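Local atomic coordinates of multidrug resistance protein (Vibrio cholerae, PDB entry 1YC9), a protein that forms a trimeric outer membrane channel for drug efflux in Vibrio cholerae and could be involved in resistance to puromycin, acriflavine and tetraphenylarsonium chloride. Residues A279-F283 against L327-L331; S127-A132 against W267-A271. The protein carries 1 engineered substitution. One frame throughout, in Å; residues are numbered along the deposited sequence.

Contact 1. Residues A279-F283 against L327-L331; sequences AQAQF and LEGQL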
# COMPACT_ATOMS: atom_id res chain seq x y z
N ALA A 279 -3.32 29.02 -10.93
CA ALA A 279 -3.83 29.62 -9.68
C ALA A 279 -3.50 31.11 -9.63
O ALA A 279 -4.31 31.95 -9.18
CB ALA A 279 -3.26 28.92 -8.44
N GLN A 280 -2.31 31.45 -10.08
CA GLN A 280 -1.96 32.85 -10.22
C GLN A 280 -2.87 33.61 -11.20
O GLN A 280 -3.29 34.73 -10.91
CB GLN A 280 -0.49 33.00 -10.66
CG GLN A 280 0.54 32.67 -9.56
CD GLN A 280 2.00 32.58 -10.10
OE1 GLN A 280 2.22 32.53 -11.32
NE2 GLN A 280 2.96 32.47 -9.19
N ALA A 281 -3.18 32.98 -12.34
CA ALA A 281 -3.96 33.62 -13.37
C ALA A 281 -5.42 33.83 -12.98
O ALA A 281 -6.09 34.68 -13.54
CB ALA A 281 -3.87 32.82 -14.66
N GLN A 282 -5.88 33.08 -12.00
CA GLN A 282 -7.23 33.23 -11.48
C GLN A 282 -7.49 34.57 -10.79
O GLN A 282 -8.62 34.98 -10.63
CB GLN A 282 -7.60 32.06 -10.55
CG GLN A 282 -7.89 30.79 -11.32
CD GLN A 282 -8.16 29.60 -10.43
OE1 GLN A 282 -7.79 29.59 -9.22
NE2 GLN A 282 -8.79 28.59 -10.99
N PHE A 283 -6.42 35.25 -10.39
CA PHE A 283 -6.55 36.60 -9.87
C PHE A 283 -6.82 37.67 -10.93
O PHE A 283 -7.29 38.76 -10.60
CB PHE A 283 -5.30 36.96 -9.08
CG PHE A 283 -5.17 36.24 -7.74
CD1 PHE A 283 -4.52 35.04 -7.65
CD2 PHE A 283 -5.69 36.82 -6.56
CE1 PHE A 283 -4.38 34.38 -6.44
CE2 PHE A 283 -5.54 36.18 -5.35
CZ PHE A 283 -4.87 34.96 -5.29
N LEU A 327 -9.27 32.36 -3.70
CA LEU A 327 -8.16 32.44 -4.71
C LEU A 327 -6.82 32.25 -4.04
O LEU A 327 -5.88 31.63 -4.58
CB LEU A 327 -8.18 33.75 -5.46
CG LEU A 327 -9.41 33.92 -6.34
CD1 LEU A 327 -9.30 35.21 -7.07
CD2 LEU A 327 -9.73 32.70 -7.24
N GLU A 328 -6.70 32.81 -2.83
CA GLU A 328 -5.45 32.82 -2.11
C GLU A 328 -5.10 31.40 -1.65
O GLU A 328 -3.98 30.96 -1.80
CB GLU A 328 -5.53 33.77 -0.88
CG GLU A 328 -5.76 35.20 -1.25
CD GLU A 328 -7.22 35.59 -1.42
OE1 GLU A 328 -8.17 34.73 -1.43
OE2 GLU A 328 -7.47 36.76 -1.61
N GLY A 329 -6.08 30.74 -1.03
CA GLY A 329 -5.93 29.39 -0.57
C GLY A 329 -5.64 28.43 -1.75
O GLY A 329 -4.90 27.47 -1.56
N GLN A 330 -6.27 28.65 -2.90
CA GLN A 330 -6.07 27.81 -4.07
C GLN A 330 -4.63 27.92 -4.56
O GLN A 330 -4.01 26.90 -4.89
CB GLN A 330 -7.05 28.22 -5.19
CG GLN A 330 -8.37 27.51 -5.07
CD GLN A 330 -9.37 27.82 -6.20
OE1 GLN A 330 -9.03 27.68 -7.35
NE2 GLN A 330 -10.58 28.17 -5.85
N LEU A 331 -4.10 29.14 -4.50
CA LEU A 331 -2.70 29.38 -4.85
C LEU A 331 -1.78 28.69 -3.84
O LEU A 331 -0.87 27.99 -4.23
CB LEU A 331 -2.41 30.88 -4.95
CG LEU A 331 -0.98 31.26 -5.26
CD1 LEU A 331 -0.47 30.59 -6.58
CD2 LEU A 331 -0.82 32.74 -5.34
O HOH W 1 -6.06 31.07 -7.25
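The ring of Phe283 lies against Leu327 where the helical barrel of this outer membrane factor gives way to its beta-barrel: the chain leads from helix 260-281 into strand 286-298, and helix 326-391 has just begun after strand 309-322. Leu327 CB sits over one face of the ring, 3.8 Å from its centroid and 24° off the normal, a CH-pi contact displaced toward the rim, with ring atom CZ the nearest at 3.5 Å. The two side chains lie alongside and point in opposing senses. Phe283 holds CG anti to its own carbonyl carbon (chi1 -72°), and from there the ring reaches across to helix 326-391, while Gln280 O lies at its edge, in the ring plane. Leu327 in turn directs its methyls to Gln282, CD1 3.6 Å from Gln282 O and CD2 against Gln282 CB. One turn further along helix 326-391, away from the beta-barrel, Leu331 places CD1 against two partners, Ala279 CB at 3.7 Å and Gln280 CG at 3.8 Å. The small side chain of Ala279 lets Ala279 CA and Leu331 CA come to 5.0 Å. Outside the pair, Gln330 and Glu328 pack on Gln65 and Arg64 of a neighbouring subunit. A water lies between the two backbones, its oxygen 2.7 Å from both Ala279 O and Leu327 O.

Contact 2. Residues S127-A132 against W267-A271; sequences SELAAA and WRAEA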
# COMPACT_ATOMS: atom_id res chain seq x y z
N SER A 127 1.53 17.18 -19.89
CA SER A 127 2.62 16.76 -19.05
C SER A 127 2.21 15.52 -18.29
O SER A 127 3.02 14.62 -18.13
CB SER A 127 3.05 17.89 -18.10
OG SER A 127 3.52 18.97 -18.84
N GLU A 128 0.96 15.47 -17.83
CA GLU A 128 0.45 14.26 -17.21
C GLU A 128 0.40 13.11 -18.17
O GLU A 128 0.68 11.96 -17.83
CB GLU A 128 -0.96 14.45 -16.61
CG GLU A 128 -0.88 15.36 -15.38
CD GLU A 128 -0.27 14.72 -14.13
OE1 GLU A 128 0.09 13.48 -14.15
OE2 GLU A 128 -0.15 15.49 -13.11
N LEU A 129 0.06 13.42 -19.40
CA LEU A 129 0.07 12.35 -20.40
C LEU A 129 1.49 11.83 -20.62
O LEU A 129 1.72 10.64 -20.75
CB LEU A 129 -0.56 12.85 -21.69
CG LEU A 129 -0.50 11.86 -22.87
CD1 LEU A 129 -1.16 10.55 -22.50
CD2 LEU A 129 -1.15 12.47 -24.11
N ALA A 130 2.45 12.73 -20.70
CA ALA A 130 3.84 12.29 -20.86
C ALA A 130 4.29 11.45 -19.68
O ALA A 130 5.04 10.48 -19.84
CB ALA A 130 4.82 13.50 -21.08
N ALA A 131 3.82 11.80 -18.49
CA ALA A 131 4.11 10.99 -17.34
C ALA A 131 3.44 9.62 -17.46
O ALA A 131 4.06 8.60 -17.13
CB ALA A 131 3.71 11.71 -16.05
N ALA A 132 2.20 9.62 -17.94
CA ALA A 132 1.48 8.36 -18.16
C ALA A 132 2.16 7.45 -19.21
O ALA A 132 2.18 6.19 -19.10
CB ALA A 132 0.08 8.62 -18.51
N TRP A 267 7.83 15.07 -15.30
CA TRP A 267 6.70 15.63 -16.00
C TRP A 267 5.59 16.04 -14.99
O TRP A 267 4.87 16.98 -15.24
CB TRP A 267 6.13 14.61 -17.00
CG TRP A 267 6.88 14.56 -18.24
CD1 TRP A 267 7.62 13.52 -18.72
CD2 TRP A 267 7.01 15.62 -19.18
NE1 TRP A 267 8.20 13.87 -19.92
CE2 TRP A 267 7.84 15.15 -20.23
CE3 TRP A 267 6.48 16.91 -19.27
CZ2 TRP A 267 8.13 15.92 -21.37
CZ3 TRP A 267 6.77 17.69 -20.41
CH2 TRP A 267 7.61 17.19 -21.42
N ARG A 268 5.46 15.33 -13.90
CA ARG A 268 4.42 15.63 -12.93
C ARG A 268 4.76 16.90 -12.18
O ARG A 268 3.85 17.71 -11.89
CB ARG A 268 4.17 14.49 -12.00
CG ARG A 268 3.41 13.37 -12.66
CD ARG A 268 2.55 12.62 -11.75
NE ARG A 268 1.72 11.79 -12.62
CZ ARG A 268 1.96 10.53 -12.88
NH1 ARG A 268 1.13 9.88 -13.72
NH2 ARG A 268 3.01 9.91 -12.34
N ALA A 269 6.04 17.11 -11.96
CA ALA A 269 6.52 18.38 -11.39
C ALA A 269 6.29 19.57 -12.36
O ALA A 269 5.81 20.63 -11.99
CB ALA A 269 7.95 18.29 -10.94
N GLU A 270 6.52 19.35 -13.67
CA GLU A 270 6.09 20.32 -14.68
C GLU A 270 4.59 20.65 -14.67
O GLU A 270 4.22 21.80 -14.74
CB GLU A 270 6.49 19.86 -16.09
CG GLU A 270 6.26 20.96 -17.14
CD GLU A 270 6.90 22.27 -16.74
OE1 GLU A 270 8.12 22.22 -16.52
OE2 GLU A 270 6.18 23.32 -16.62
N ALA A 271 3.74 19.62 -14.57
CA ALA A 271 2.30 19.77 -14.53
C ALA A 271 1.90 20.61 -13.32
O ALA A 271 1.15 21.59 -13.45
CB ALA A 271 1.66 18.41 -14.46
O HOH W 2 1.43 16.69 -11.18
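Arg268 and Glu128 form a salt bridge across two antiparallel helices of the alpha-helical barrel of this outer membrane factor; the axes of segments 127-132 and 267-271 approach to 8.1 Å and run at 165°. From CB, the arginine takes its course beside its own backbone N, which puts CG 3.8 Å from Ala131 CB. A bend at the second torsion then carries CD alongside the Glu128 carboxylate. NE donates to Glu128 OE1 at 2.8 Å with an N-H...O angle of 153°, and OE1 accepts through its syn lone pair, standing 15° out of the guanidinium plane. Beyond NE, CZ meets Ala131 CB, whose methyl lies over one face of the guanidinium, above its centre, and NH2 continues to a second salt bridge with Glu135 further along helix 117-183. Two carboxylates thus hold the cationic end and limit its rotation. The other glutamate oxygen is occupied as well: a water donates both to Glu128 OE2 and to Arg268 O, tying the carboxylate to the opposite backbone.

Trp267, one residue earlier, turns its indole face to helix 117-183. Ala130 CB stands almost on the normal of the five-membered ring, in a CH-pi contact. Small residues at Ser127, Ala131 and Ala271 let the helices come close, and Ser127 OG, bonded to Val123 O of its own helix, also lies 3.6 Å from Trp267 CE3.

Overall arrangement
Contact 2 comes before contact 1 along helix 260-281, which both share, and their centres lie about 21 Å apart, with nearest atoms about 9 Å apart. Helix 260-281 thus meets helix 117-183 in contact 2 and, nearer its C-terminal end, helix 326-391 in contact 1. Contact 2 joins sequence-distant halves of the chain, its segments 135 residues apart, whereas contact 1 joins the helices flanking the hairpin of strands 286-298 and 309-322. Contact 2 belongs to the helical barrel, its centre about 17 Å from the centre of the chain; contact 1, its centre about 35 Å from that point, marks the junction with the membrane-spanning beta-barrel of the trimer.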